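Local coordinates for CHAD domain protein (Streptomyces chartreusis, PDB 6RN5) that probably binds polyphosphate through its helical CHAD domain and also binds copper ions, at residues V217-T220 with P221-T225. Residues are numbered along the deposited sequence; the frame is centred on the assembly and turned at random.
Sequences VPLT and PAAAT
Thr220 and Ala223 close a type I beta turn: Ala223 N donates to Thr220 O at 3.0 Å, with an N-H...O angle of 164°. Pro221 and Ala222 are the two corner residues, and the ring-restricted phi of proline suits the first corner of such a turn. The same oxygen also lies 3.1 Å from Ala222 N, but the poor angle rules out a second bond. Just upstream, Pro218 is the centre of an inverse gamma turn, in which Leu219 N bonds to Val217 O at 2.8 Å.

Ala223 CB points toward 217-220, where Leu219 and Thr220 both meet it. Leu219 CB lies 3.8 Å from Ala223 CB, and Leu219 CD2 reaches the same methyl at 4.0 Å. On Thr220, chi1 of 58° sets OG1 between the backbone N and the carbonyl carbon, where it approaches Ala223 CB to 3.7 Å. That hydroxyl has a weak hydrogen bond to Leu79 O.

The turn belongs to the surface connection between helices 201-213 and 229-244, far from the copper site. Backbone bonds tie Pro218 to Asp81 and Thr220 to Leu79, in the loop between helices 56-75 and 82-120; there Ala223 also touches Leu79 and Leu219 touches Leu80, while Val217 and Ala224 pack on helix 21-42.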
ATOM      1  N   VAL A 217     -37.191  32.987  17.258  1.00 37.05           N
ATOM      2  CA  VAL A 217     -36.456  32.794  16.020  1.00 35.35           C
ATOM      3  C   VAL A 217     -36.695  34.015  15.132  1.00 35.59           C
ATOM      4  O   VAL A 217     -37.833  34.327  14.853  1.00 37.64           O
ATOM      5  CB  VAL A 217     -36.979  31.548  15.337  1.00 34.53           C
ATOM      6  CG1 VAL A 217     -36.207  31.272  14.069  1.00 35.00           C
ATOM      7  CG2 VAL A 217     -36.936  30.350  16.314  1.00 36.42           C
ATOM      8  N   PRO A 218     -35.639  34.689  14.661  1.00 37.22           N
ATOM      9  CA  PRO A 218     -35.841  35.876  13.793  1.00 38.73           C
ATOM     10  C   PRO A 218     -36.146  35.543  12.343  1.00 36.24           C
ATOM     11  O   PRO A 218     -35.323  35.762  11.445  1.00 40.18           O
ATOM     12  CB  PRO A 218     -34.506  36.627  13.930  1.00 39.34           C
ATOM     13  CG  PRO A 218     -33.513  35.533  14.178  1.00 39.99           C
ATOM     14  CD  PRO A 218     -34.215  34.514  15.020  1.00 38.57           C
ATOM     15  N   LEU A 219     -37.324  34.967  12.129  1.00 39.72           N
ATOM     16  CA  LEU A 219     -37.827  34.722  10.787  1.00 39.10           C
ATOM     17  C   LEU A 219     -38.035  36.011  10.031  1.00 39.79           C
ATOM     18  O   LEU A 219     -38.553  36.964  10.585  1.00 41.23           O
ATOM     19  CB  LEU A 219     -39.166  34.003  10.863  1.00 40.47           C
ATOM     20  CG  LEU A 219     -39.153  32.555  11.414  1.00 42.58           C
ATOM     21  CD1 LEU A 219     -40.552  31.983  11.466  1.00 40.13           C
ATOM     22  CD2 LEU A 219     -38.241  31.605  10.645  1.00 42.69           C
ATOM     23  N   THR A 220     -37.713  36.043   8.745  1.00 42.65           N
ATOM     24  CA  THR A 220     -38.095  37.206   7.900  1.00 42.92           C
ATOM     25  C   THR A 220     -39.629  37.305   7.774  1.00 41.38           C
ATOM     26  O   THR A 220     -40.320  36.324   8.017  1.00 39.80           O
ATOM     27  CB  THR A 220     -37.519  37.110   6.466  1.00 44.27           C
ATOM     28  OG1 THR A 220     -37.978  35.899   5.848  1.00 48.33           O
ATOM     29  CG2 THR A 220     -36.024  37.139   6.495  1.00 47.39           C
ATOM     30  N   PRO A 221     -40.166  38.470   7.342  1.00 46.12           N
ATOM     31  CA  PRO A 221     -41.635  38.615   7.295  1.00 50.54           C
ATOM     32  C   PRO A 221     -42.385  37.504   6.569  1.00 51.93           C
ATOM     33  O   PRO A 221     -43.391  37.025   7.063  1.00 61.30           O
ATOM     34  CB  PRO A 221     -41.833  39.961   6.562  1.00 50.95           C
ATOM     35  CG  PRO A 221     -40.613  40.749   6.888  1.00 52.11           C
ATOM     36  CD  PRO A 221     -39.484  39.747   7.026  1.00 47.66           C
ATOM     37  N   ALA A 222     -41.883  37.080   5.421  1.00 59.49           N
ATOM     38  CA  ALA A 222     -42.596  36.113   4.581  1.00 61.69           C
ATOM     39  C   ALA A 222     -42.399  34.663   5.022  1.00 59.86           C
ATOM     40  O   ALA A 222     -43.075  33.777   4.497  1.00 58.59           O
ATOM     41  CB  ALA A 222     -42.152  36.270   3.121  1.00 61.98           C
ATOM     42  N   ALA A 223     -41.505  34.420   5.985  1.00 53.35           N
ATOM     43  CA  ALA A 223     -41.009  33.053   6.256  1.00 48.76           C
ATOM     44  C   ALA A 223     -42.080  32.102   6.719  1.00 48.59           C
ATOM     45  O   ALA A 223     -42.083  30.936   6.309  1.00 44.51           O
ATOM     46  CB  ALA A 223     -39.877  33.070   7.271  1.00 48.52           C
ATOM     47  N   ALA A 224     -43.002  32.592   7.541  1.00 51.13           N
ATOM     48  CA  ALA A 224     -43.951  31.717   8.229  1.00 57.30           C
ATOM     49  C   ALA A 224     -44.762  30.874   7.239  1.00 57.65           C
ATOM     50  O   ALA A 224     -45.027  29.688   7.508  1.00 63.52           O
ATOM     51  CB  ALA A 224     -44.872  32.537   9.140  1.00 56.85           C
ATOM     52  N   THR A 225     -45.115  31.492   6.100  1.00 53.53           N
ATOM     53  CA  THR A 225     -45.811  30.822   4.991  1.00 53.48           C
ATOM     54  C   THR A 225     -44.891  30.191   3.909  1.00 48.62           C
ATOM     55  O   THR A 225     -45.381  29.460   3.077  1.00 51.62           O
ATOM     56  CB  THR A 225     -46.798  31.770   4.225  1.00 54.54           C
ATOM     57  OG1 THR A 225     -46.089  32.649   3.331  1.00 56.97           O
ATOM     58  CG2 THR A 225     -47.597  32.596   5.155  1.00 56.93           C
TER